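Local coordinates for protein chorismatase (Streptomyces hygroscopicus, PDB 4BPS) that hydrolyses chorismate to pyruvate and a dihydroxy-dihydrobenzoate, a step in the biosynthesis of the immunosuppressive polyketides FK506 and FK520, at residues Ile42-Gly47 with Phe72-His77; Gly47-Ser52 with Arg59-Thr64; Thr65-Glu70 with Arg301-Leu306; His295-Val300 with Ala324-Asp329. All blocks are in the same frame, centred on the assembly; numbering follows the deposited sequence. Where two conformers were deposited one is given.

Contact 1: residues Ile42-Gly47 with Phe72-His77; sequences IEHGTG and FTEVWH
The rings of His44 and Phe72 lie side by side on one face of an antiparallel strand pair, their planes 19° apart but slid so far that they barely overlap. CD2 of His44 comes within 3.6 Å of Phe72 CZ, while CB of His44 sits 3.8 Å from Phe72 CE1. On the same face His44 NE2 donates to Glu74 OE1 at 2.8 Å, a His-carboxylate hydrogen bond with the oxygen close to the imidazole plane. CG of Glu74 is anti to the backbone N (chi1 170°), and the chain runs extended from there to the carboxylate. Its second oxygen, OE2, takes the indole N-H of Trp76 NE1 at 2.8 Å through its anti lone pair, so both carboxylate oxygens are engaged and the group's rotation is fixed; OE1 also meets Lys297 in a salt bridge. Beneath the side chains, Ile42 and His44 exchange paired backbone hydrogen bonds with Glu74 and Phe72. The other face is looser. There Glu43 CG and Thr73 OG1 stay 4.0 Å apart, and water 1 links Glu43 OE2 to Thr73 OG1; the partly exposed Glu43 pairs mainly with Arg59, and Thr73 OG1 with Thr27. Strand 72-77 lies between strands 38-44 and 21-25 of a five-stranded sheet, with strand 57-62 flanking 38-44 and the Phe72 ring resting on Ala324 and Leu326 of strand 323-327.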
# COMPACT_ATOMS: atom_id res chain seq x y z
N ILE A 42 -10.64 -4.77 2.52
CA ILE A 42 -10.19 -3.80 3.52
C ILE A 42 -11.23 -2.70 3.59
O ILE A 42 -11.49 -2.01 2.60
CB ILE A 42 -8.81 -3.19 3.15
CG1 ILE A 42 -7.77 -4.30 2.95
CG2 ILE A 42 -8.41 -2.16 4.18
CD1 ILE A 42 -7.48 -5.14 4.19
N GLU A 43 -11.84 -2.56 4.77
CA GLU A 43 -12.87 -1.54 4.98
C GLU A 43 -12.25 -0.26 5.52
O GLU A 43 -11.78 -0.20 6.66
CB GLU A 43 -13.93 -2.06 5.96
CG GLU A 43 -14.55 -3.34 5.45
CD GLU A 43 -15.58 -3.91 6.39
OE1 GLU A 43 -15.41 -3.78 7.62
OE2 GLU A 43 -16.55 -4.51 5.89
N HIS A 44 -12.21 0.78 4.69
CA HIS A 44 -11.72 2.10 5.10
C HIS A 44 -12.86 2.88 5.69
O HIS A 44 -13.93 2.97 5.10
CB HIS A 44 -11.19 2.85 3.87
CG HIS A 44 -9.98 2.21 3.30
ND1 HIS A 44 -8.72 2.40 3.84
CD2 HIS A 44 -9.85 1.34 2.27
CE1 HIS A 44 -7.86 1.66 3.14
NE2 HIS A 44 -8.52 1.02 2.18
N GLY A 45 -12.67 3.45 6.87
CA GLY A 45 -13.77 4.14 7.51
C GLY A 45 -13.31 4.76 8.82
O GLY A 45 -12.12 5.06 9.00
N THR A 46 -14.26 4.90 9.74
CA THR A 46 -14.06 5.64 10.97
C THR A 46 -13.88 4.74 12.20
O THR A 46 -14.10 5.16 13.34
CB THR A 46 -15.20 6.66 11.20
OG1 THR A 46 -16.44 5.93 11.31
CG2 THR A 46 -15.29 7.67 10.08
N GLY A 47 -13.39 3.52 12.00
CA GLY A 47 -13.10 2.63 13.10
C GLY A 47 -12.27 1.46 12.61
O GLY A 47 -11.80 1.43 11.46
N PHE A 72 -15.44 3.28 2.48
CA PHE A 72 -15.67 2.42 1.32
C PHE A 72 -14.88 1.14 1.54
O PHE A 72 -14.03 1.07 2.45
CB PHE A 72 -15.23 3.11 -0.00
CG PHE A 72 -13.75 3.15 -0.20
CD1 PHE A 72 -12.96 4.09 0.47
CD2 PHE A 72 -13.12 2.24 -1.03
CE1 PHE A 72 -11.58 4.10 0.28
CE2 PHE A 72 -11.76 2.23 -1.21
CZ PHE A 72 -10.98 3.18 -0.56
N THR A 73 -15.15 0.12 0.73
CA THR A 73 -14.42 -1.14 0.81
C THR A 73 -13.50 -1.30 -0.39
O THR A 73 -13.90 -1.16 -1.57
CB THR A 73 -15.38 -2.33 0.88
OG1 THR A 73 -16.25 -2.13 1.99
CG2 THR A 73 -14.65 -3.65 1.09
N GLU A 74 -12.24 -1.56 -0.08
CA GLU A 74 -11.22 -1.89 -1.08
C GLU A 74 -11.20 -3.41 -1.20
O GLU A 74 -10.86 -4.11 -0.24
CB GLU A 74 -9.88 -1.36 -0.58
CG GLU A 74 -8.65 -1.80 -1.34
CD GLU A 74 -7.37 -1.33 -0.68
OE1 GLU A 74 -7.37 -0.25 -0.04
OE2 GLU A 74 -6.34 -2.05 -0.77
N VAL A 75 -11.57 -3.94 -2.38
CA VAL A 75 -11.71 -5.37 -2.58
C VAL A 75 -10.64 -5.85 -3.56
O VAL A 75 -10.56 -5.34 -4.68
CB VAL A 75 -13.10 -5.75 -3.12
CG1 VAL A 75 -13.26 -7.26 -3.14
CG2 VAL A 75 -14.23 -5.08 -2.29
N TRP A 76 -9.84 -6.83 -3.14
CA TRP A 76 -8.85 -7.45 -4.01
C TRP A 76 -9.43 -8.74 -4.59
O TRP A 76 -10.13 -9.50 -3.90
CB TRP A 76 -7.54 -7.67 -3.25
CG TRP A 76 -6.86 -6.36 -3.13
CD1 TRP A 76 -6.94 -5.47 -2.10
CD2 TRP A 76 -6.10 -5.72 -4.16
NE1 TRP A 76 -6.25 -4.31 -2.42
CE2 TRP A 76 -5.73 -4.45 -3.69
CE3 TRP A 76 -5.70 -6.11 -5.44
CZ2 TRP A 76 -4.96 -3.57 -4.45
CZ3 TRP A 76 -4.93 -5.24 -6.19
CH2 TRP A 76 -4.57 -3.99 -5.70
N HIS A 77 -9.12 -8.95 -5.86
CA HIS A 77 -9.62 -10.05 -6.67
C HIS A 77 -8.46 -10.73 -7.39
O HIS A 77 -7.42 -10.10 -7.64
CB HIS A 77 -10.52 -9.50 -7.78
CG HIS A 77 -11.80 -8.89 -7.30
ND1 HIS A 77 -13.01 -9.52 -7.46
CD2 HIS A 77 -12.07 -7.69 -6.73
CE1 HIS A 77 -13.98 -8.74 -6.99
NE2 HIS A 77 -13.43 -7.64 -6.52
O HOH W 1 -17.27 -4.41 3.24

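Contact 2: residues Gly47-Ser52 with Arg59-Thr64; sequences GHTDVS and RTAVHT
Residues 47-52 run back along 59-63 with end-to-end directions 162° apart, but regular antiparallel pairing is confined to Ser52 and Arg59, whose backbones exchange two hydrogen bonds. Further along, the Thr49 hydroxyl takes the place of a backbone acceptor: OG1 accepts from Ala61 N at 3.1 Å, while Thr49 N makes only a weak bond to Ala61 O. The same hydroxyl donates to Asp50 O at 2.8 Å, on a lone pair in the carbonyl plane. Asp50 O also receives Thr60 OG1 at 2.8 Å, this donor standing well above the plane. Ser52 opens the edge strand 52-54, which forms a hairpin with 57-62 at the border of the five-stranded sheet; 47-51 are the irregular approach to it. Thr49 crosses Arg59 at about a right angle, OG1 lying 4.0 Å above the centre of the guanidinium and CG2 3.8 Å from Arg59 NH2; the guanidinium pairs with Glu43 of the neighbouring strand. On the other side Val51 CG2 packs 3.8 Å from Thr60 OG1. At the far end CA of Gly47 sits over a face of the His63 imidazole, 4.1 Å from its centroid. His63, the centre of an inverse gamma turn, shares water 2 with His48, each through ND1.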
# COMPACT_ATOMS: atom_id res chain seq x y z
N GLY A 47 -13.39 3.52 12.00
CA GLY A 47 -13.10 2.63 13.10
C GLY A 47 -12.27 1.46 12.61
O GLY A 47 -11.80 1.43 11.46
N HIS A 48 -12.05 0.49 13.50
CA HIS A 48 -11.26 -0.67 13.13
C HIS A 48 -11.91 -1.93 13.73
O HIS A 48 -12.83 -1.85 14.55
CB HIS A 48 -9.79 -0.54 13.56
CG HIS A 48 -9.56 -0.54 15.04
ND1 HIS A 48 -9.56 0.62 15.79
CD2 HIS A 48 -9.29 -1.55 15.90
CE1 HIS A 48 -9.31 0.31 17.06
NE2 HIS A 48 -9.15 -1.00 17.15
N THR A 49 -11.43 -3.08 13.27
CA THR A 49 -11.89 -4.38 13.75
C THR A 49 -10.68 -5.31 13.85
O THR A 49 -9.56 -4.94 13.48
CB THR A 49 -12.91 -5.03 12.78
OG1 THR A 49 -12.26 -5.35 11.54
CG2 THR A 49 -14.09 -4.14 12.50
N ASP A 50 -10.93 -6.53 14.31
CA ASP A 50 -9.92 -7.58 14.19
C ASP A 50 -9.80 -8.04 12.74
O ASP A 50 -10.50 -7.55 11.85
CB ASP A 50 -10.19 -8.77 15.16
CG ASP A 50 -11.36 -9.67 14.74
OD1 ASP A 50 -12.11 -9.36 13.79
OD2 ASP A 50 -11.54 -10.72 15.41
N VAL A 51 -8.86 -8.95 12.50
CA VAL A 51 -8.72 -9.60 11.20
C VAL A 51 -9.43 -10.95 11.29
O VAL A 51 -9.25 -11.70 12.27
CB VAL A 51 -7.25 -9.82 10.88
CG1 VAL A 51 -7.09 -10.61 9.61
CG2 VAL A 51 -6.51 -8.49 10.78
N SER A 52 -10.21 -11.29 10.26
CA SER A 52 -10.91 -12.57 10.26
C SER A 52 -11.11 -13.02 8.83
O SER A 52 -10.82 -12.27 7.89
CB SER A 52 -12.28 -12.44 10.97
OG SER A 52 -13.13 -11.60 10.23
N ARG A 59 -10.58 -10.22 5.92
CA ARG A 59 -11.20 -8.92 6.04
C ARG A 59 -10.74 -8.21 7.29
O ARG A 59 -10.55 -8.84 8.34
CB ARG A 59 -12.72 -9.11 6.10
CG ARG A 59 -13.54 -7.89 6.39
CD ARG A 59 -13.89 -7.86 7.87
NE ARG A 59 -14.67 -6.68 8.22
CZ ARG A 59 -15.37 -6.56 9.34
NH1 ARG A 59 -15.41 -7.57 10.21
NH2 ARG A 59 -16.06 -5.45 9.57
N THR A 60 -10.58 -6.89 7.20
CA THR A 60 -10.45 -6.08 8.40
C THR A 60 -10.89 -4.66 8.05
O THR A 60 -10.98 -4.31 6.88
CB THR A 60 -9.02 -6.09 8.96
OG1 THR A 60 -9.02 -5.69 10.34
CG2 THR A 60 -8.07 -5.17 8.20
N ALA A 61 -11.14 -3.85 9.08
CA ALA A 61 -11.44 -2.45 8.91
C ALA A 61 -10.30 -1.62 9.48
O ALA A 61 -9.79 -1.93 10.57
CB ALA A 61 -12.74 -2.09 9.61
N VAL A 62 -9.91 -0.58 8.75
CA VAL A 62 -8.88 0.34 9.22
C VAL A 62 -9.44 1.75 9.32
O VAL A 62 -10.35 2.14 8.56
CB VAL A 62 -7.61 0.31 8.30
CG1 VAL A 62 -6.89 -1.03 8.45
CG2 VAL A 62 -7.98 0.60 6.82
N HIS A 63 -8.93 2.48 10.29
CA HIS A 63 -9.48 3.79 10.63
C HIS A 63 -8.72 4.88 9.86
O HIS A 63 -7.92 5.63 10.41
CB HIS A 63 -9.44 4.00 12.14
CG HIS A 63 -10.23 5.18 12.62
ND1 HIS A 63 -10.54 5.38 13.94
CD2 HIS A 63 -10.74 6.25 11.95
CE1 HIS A 63 -11.22 6.50 14.07
NE2 HIS A 63 -11.36 7.05 12.87
N THR A 64 -9.00 4.93 8.56
CA THR A 64 -8.23 5.76 7.65
C THR A 64 -8.95 7.04 7.21
O THR A 64 -8.41 7.80 6.40
CB THR A 64 -7.82 4.97 6.43
OG1 THR A 64 -8.98 4.27 5.95
CG2 THR A 64 -6.69 3.99 6.77
O HOH W 2 -10.13 3.32 15.77
O HOH W 3 -12.83 -8.95 10.82

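Contact 3: residues Thr65-Glu70 with Arg301-Leu306; sequences TTRDDE and RRREDL
The guanidinium of Arg303 is enclosed on both faces and gripped at its edges. Over one face lies the aliphatic part of Arg67, with CD 3.4 Å above the plane and offset toward the rim; on the opposite face is CD1 of Leu306, also off-centre. The Arg67 and Arg303 side chains cross at about a right angle, their guanidinium planes 74° apart. In the plane, Glu70 meets Arg303 tip to tip in an end-on, bidentate salt bridge. NH2 of Arg303 reaches Glu70 OE1 at 2.8 Å in a nearly straight bond (178° at the hydrogen), and NH1 reaches Glu70 OE2 at 2.7 Å, both on the syn side. NH2 of Arg303 also donates to Thr66 OG1 at 3.0 Å, and water 4 joins that hydroxyl to Arg303 NE. The bridge ties the loop carrying the short 3-10 segment 68-70 to the turn that leads from strand 296-300 into helix 306-314. Bends at chi2 and chi3 curl the Arg303 chain on its way to this site. An alanine here would probably leave the Glu70 carboxylate without its charged mate and open a gap between Arg67 and Leu306. Thr65 OG1 donates to Glu70 OE1 at 2.7 Å from the face opposite to that used by Arg303, which further limits the carboxylate's rotation. Thr66 OG1 has its stronger partner in His327 ND1, and Arg67 turns its own charge aside to Asp69, holding both oxygens side-on through NE and NH2.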
# COMPACT_ATOMS: atom_id res chain seq x y z
N THR A 65 -10.13 7.31 7.78
CA THR A 65 -10.75 8.61 7.55
C THR A 65 -11.64 9.00 8.73
O THR A 65 -11.78 8.24 9.68
CB THR A 65 -11.46 8.67 6.19
OG1 THR A 65 -11.64 10.06 5.84
CG2 THR A 65 -12.78 7.88 6.22
N THR A 66 -12.19 10.21 8.67
CA THR A 66 -12.85 10.82 9.82
C THR A 66 -14.33 11.11 9.59
O THR A 66 -14.98 11.64 10.48
CB THR A 66 -12.14 12.11 10.25
OG1 THR A 66 -12.19 13.04 9.16
CG2 THR A 66 -10.70 11.84 10.65
N ARG A 67 -14.85 10.78 8.41
CA ARG A 67 -16.29 10.93 8.12
C ARG A 67 -16.82 9.62 7.56
O ARG A 67 -16.21 9.03 6.64
CB ARG A 67 -16.55 12.01 7.09
CG ARG A 67 -16.26 13.42 7.54
CD ARG A 67 -16.50 14.36 6.38
NE ARG A 67 -17.89 14.31 5.91
CZ ARG A 67 -18.88 15.05 6.40
NH1 ARG A 67 -18.64 15.93 7.38
NH2 ARG A 67 -20.11 14.93 5.91
N ASP A 68 -18.00 9.19 8.02
CA ASP A 68 -18.58 7.96 7.52
C ASP A 68 -18.89 8.03 6.03
O ASP A 68 -18.86 7.00 5.33
CB ASP A 68 -19.85 7.61 8.29
CG ASP A 68 -19.56 6.92 9.59
OD1 ASP A 68 -18.40 6.48 9.76
OD2 ASP A 68 -20.49 6.79 10.42
N ASP A 69 -19.19 9.23 5.52
CA ASP A 69 -19.54 9.34 4.11
C ASP A 69 -18.31 9.19 3.19
O ASP A 69 -18.45 9.17 1.97
CB ASP A 69 -20.39 10.59 3.79
CG ASP A 69 -19.66 11.90 3.96
OD1 ASP A 69 -18.44 11.94 4.19
OD2 ASP A 69 -20.35 12.94 3.85
N GLU A 70 -17.13 9.01 3.77
CA GLU A 70 -15.92 8.68 3.02
C GLU A 70 -15.54 7.21 3.13
O GLU A 70 -14.53 6.78 2.56
CB GLU A 70 -14.77 9.57 3.49
CG GLU A 70 -15.00 10.98 3.02
CD GLU A 70 -14.13 12.01 3.70
OE1 GLU A 70 -13.50 11.70 4.75
OE2 GLU A 70 -14.09 13.15 3.17
N ARG A 301 -3.90 15.18 4.70
CA ARG A 301 -3.70 15.41 6.13
C ARG A 301 -4.78 16.29 6.77
O ARG A 301 -5.26 15.98 7.87
CB ARG A 301 -2.32 16.04 6.35
CG ARG A 301 -2.06 16.47 7.81
CD ARG A 301 -0.63 16.98 7.99
NE ARG A 301 0.36 15.95 7.72
CZ ARG A 301 0.75 15.03 8.62
NH1 ARG A 301 0.27 15.03 9.86
NH2 ARG A 301 1.61 14.08 8.24
N ARG A 302 -5.10 17.41 6.12
CA ARG A 302 -6.04 18.39 6.69
C ARG A 302 -7.41 18.33 6.03
O ARG A 302 -7.52 18.32 4.80
CB ARG A 302 -5.53 19.82 6.50
CG ARG A 302 -4.15 20.07 7.09
CD ARG A 302 -3.92 21.58 7.29
NE ARG A 302 -4.16 22.32 6.05
CZ ARG A 302 -4.20 23.65 5.94
NH1 ARG A 302 -4.05 24.42 7.02
NH2 ARG A 302 -4.44 24.22 4.75
N ARG A 303 -8.48 18.29 6.84
CA ARG A 303 -9.83 18.30 6.30
C ARG A 303 -10.04 19.48 5.36
O ARG A 303 -10.66 19.35 4.31
CB ARG A 303 -10.83 18.31 7.47
CG ARG A 303 -12.27 18.58 7.13
CD ARG A 303 -12.81 17.62 6.13
NE ARG A 303 -12.78 16.25 6.62
CZ ARG A 303 -13.02 15.20 5.85
NH1 ARG A 303 -13.29 15.37 4.54
NH2 ARG A 303 -13.03 13.97 6.38
N GLU A 304 -9.49 20.64 5.71
CA GLU A 304 -9.70 21.84 4.93
C GLU A 304 -8.99 21.79 3.58
O GLU A 304 -9.22 22.65 2.75
CB GLU A 304 -9.27 23.09 5.72
CG GLU A 304 -7.76 23.15 6.02
CD GLU A 304 -7.42 23.89 7.33
OE1 GLU A 304 -7.63 25.12 7.39
OE2 GLU A 304 -6.93 23.26 8.29
N ASP A 305 -8.14 20.77 3.36
CA ASP A 305 -7.46 20.58 2.07
C ASP A 305 -8.12 19.55 1.17
O ASP A 305 -7.70 19.42 0.01
CB ASP A 305 -6.00 20.16 2.29
CG ASP A 305 -5.15 21.24 2.90
OD1 ASP A 305 -5.51 22.44 2.81
OD2 ASP A 305 -4.06 20.90 3.43
N LEU A 306 -9.11 18.79 1.64
CA LEU A 306 -9.59 17.69 0.83
C LEU A 306 -10.19 18.16 -0.48
O LEU A 306 -9.90 17.60 -1.52
CB LEU A 306 -10.59 16.80 1.60
CG LEU A 306 -9.99 15.48 2.13
CD1 LEU A 306 -9.32 15.73 3.48
CD2 LEU A 306 -10.94 14.32 2.24
O HOH W 4 -13.50 15.97 9.37

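Contact 4: residues His295-Val300 with Ala324-Asp329; sequences HLKVYV and ALLHTD
Leu325 CD1 fits against the branch point of Val298, 3.8 Å from its CB, where the two side chains point the same way from a parallel strand pair. The other methyl of Leu325, CD2, is turned to Val300, 4.4 Å from CG2. An alanine in place of Leu325 would probably open a gap beside Val298 and Val300, on the face that helix 306-314 covers with Leu306, Val309 and Arg310. On the reverse face the Tyr299 ring packs beside Leu326 and Thr328. Its CG is anti to the carbonyl carbon (chi1 -53°); Leu326 CD1 touches Tyr299 CE1 at 3.8 Å, and Thr328 CG2 touches Tyr299 CD1 at 3.9 Å. Both methyls approach obliquely. The strands hold this register through alternating backbone bonds, from Ala324 N to Leu296 O at 2.9 Å up to Thr328 N to Val300 O at 3.0 Å. Val300 O also lies near the edge of the His327 ring, 3.3 Å from CD2. The arrangement is the parallel pairing of a beta-alpha-beta crossover, strand 296-300, helix 306-314 and strand 323-327. Chemically the faces differ: the helix side is largely aliphatic, whereas Tyr299 OH is hydrogen-bonded to Glu340 and Lys297 NZ forms a salt bridge with Glu340 besides the one to Glu74, consistent with a polar network bordering the catalytic Glu338, whose side chain is about 4 Å from that of Tyr299.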
# COMPACT_ATOMS: atom_id res chain seq x y z
N HIS A 295 -8.24 3.03 -9.51
CA HIS A 295 -8.33 2.59 -8.12
C HIS A 295 -7.31 3.32 -7.25
O HIS A 295 -6.48 2.75 -6.54
CB HIS A 295 -8.28 1.06 -8.01
CG HIS A 295 -9.44 0.45 -8.73
ND1 HIS A 295 -9.34 -0.03 -10.01
CD2 HIS A 295 -10.76 0.39 -8.39
CE1 HIS A 295 -10.54 -0.40 -10.43
NE2 HIS A 295 -11.42 -0.16 -9.47
N LEU A 296 -7.43 4.64 -7.32
CA LEU A 296 -6.55 5.53 -6.58
C LEU A 296 -7.10 5.85 -5.20
O LEU A 296 -8.30 6.09 -5.05
CB LEU A 296 -6.33 6.83 -7.34
CG LEU A 296 -5.68 6.66 -8.73
CD1 LEU A 296 -6.71 6.76 -9.85
CD2 LEU A 296 -4.59 7.69 -8.92
N LYS A 297 -6.20 5.86 -4.23
CA LYS A 297 -6.49 6.42 -2.91
C LYS A 297 -5.62 7.65 -2.73
O LYS A 297 -4.42 7.61 -3.01
CB LYS A 297 -6.26 5.40 -1.80
CG LYS A 297 -7.33 4.30 -1.85
CD LYS A 297 -6.81 2.91 -1.56
CE LYS A 297 -6.24 2.83 -0.19
NZ LYS A 297 -5.39 1.58 -0.02
N VAL A 298 -6.25 8.73 -2.28
CA VAL A 298 -5.61 10.02 -2.10
C VAL A 298 -5.73 10.37 -0.61
O VAL A 298 -6.84 10.60 -0.13
CB VAL A 298 -6.28 11.09 -2.99
CG1 VAL A 298 -5.60 12.45 -2.77
CG2 VAL A 298 -6.21 10.69 -4.46
N TYR A 299 -4.60 10.34 0.09
CA TYR A 299 -4.58 10.59 1.52
C TYR A 299 -4.26 12.04 1.75
O TYR A 299 -3.30 12.55 1.16
CB TYR A 299 -3.50 9.73 2.16
CG TYR A 299 -3.57 8.25 1.85
CD1 TYR A 299 -4.51 7.42 2.48
CD2 TYR A 299 -2.66 7.64 0.97
CE1 TYR A 299 -4.54 6.05 2.24
CE2 TYR A 299 -2.68 6.27 0.73
CZ TYR A 299 -3.62 5.48 1.37
OH TYR A 299 -3.66 4.12 1.20
N VAL A 300 -5.07 12.71 2.58
CA VAL A 300 -4.95 14.15 2.77
C VAL A 300 -4.94 14.46 4.26
O VAL A 300 -5.84 14.05 5.00
CB VAL A 300 -6.13 14.91 2.11
CG1 VAL A 300 -5.96 16.40 2.26
CG2 VAL A 300 -6.25 14.53 0.61
N ALA A 324 -10.68 7.57 -4.34
CA ALA A 324 -11.20 7.71 -2.99
C ALA A 324 -10.28 8.61 -2.19
O ALA A 324 -9.08 8.34 -2.07
CB ALA A 324 -11.26 6.35 -2.31
N LEU A 325 -10.83 9.69 -1.64
CA LEU A 325 -10.06 10.58 -0.76
C LEU A 325 -10.27 10.15 0.69
O LEU A 325 -11.39 9.85 1.09
CB LEU A 325 -10.45 12.05 -0.96
CG LEU A 325 -9.61 12.80 -2.02
CD1 LEU A 325 -9.89 12.26 -3.41
CD2 LEU A 325 -9.85 14.29 -1.96
N LEU A 326 -9.19 10.11 1.45
CA LEU A 326 -9.20 9.68 2.85
C LEU A 326 -8.46 10.73 3.68
O LEU A 326 -7.34 11.09 3.34
CB LEU A 326 -8.52 8.32 2.98
CG LEU A 326 -9.27 7.15 2.31
CD1 LEU A 326 -8.36 5.92 2.21
CD2 LEU A 326 -10.55 6.81 3.08
N HIS A 327 -9.09 11.18 4.76
CA HIS A 327 -8.54 12.20 5.63
C HIS A 327 -7.69 11.52 6.70
O HIS A 327 -8.27 10.92 7.63
CB HIS A 327 -9.67 12.98 6.26
CG HIS A 327 -9.21 13.98 7.25
ND1 HIS A 327 -9.94 14.31 8.36
CD2 HIS A 327 -8.05 14.69 7.32
CE1 HIS A 327 -9.27 15.20 9.06
NE2 HIS A 327 -8.12 15.44 8.45
N THR A 328 -6.37 11.57 6.57
CA THR A 328 -5.49 10.87 7.50
C THR A 328 -4.06 11.41 7.34
O THR A 328 -3.74 12.06 6.35
CB THR A 328 -5.58 9.36 7.27
OG1 THR A 328 -5.11 8.67 8.44
CG2 THR A 328 -4.78 8.93 6.03
N ASP A 329 -3.23 11.15 8.34
CA ASP A 329 -1.87 11.66 8.36
C ASP A 329 -0.92 10.89 7.45
O ASP A 329 -1.19 9.74 7.05
CB ASP A 329 -1.33 11.64 9.78
CG ASP A 329 -1.93 12.71 10.69
OD1 ASP A 329 -2.73 13.55 10.25
OD2 ASP A 329 -1.55 12.76 11.87

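In the fold
From the N terminus, strand 38-44 leads into the irregular arm of contact 2, which starts at Gly47, the residue shared with contact 1, and folds back through a tight turn onto strand 57-62. Contact 2 is nested inside the wider loop that contact 1 closes when strand 72-77 returns beside 38-44, both within the same sheet. The loop 65-70, between strands 57-62 and 72-77, is later met by 301-306, so contact 3 closes a loop of 230 residues and crosses contact 1. Contact 4 closes the C-terminal crossover and also crosses contact 3, the two meeting where residues 65-66 reach His327. Contacts 1 and 4 follow in series and touch, joining the N-terminal sheet to the C-terminal one.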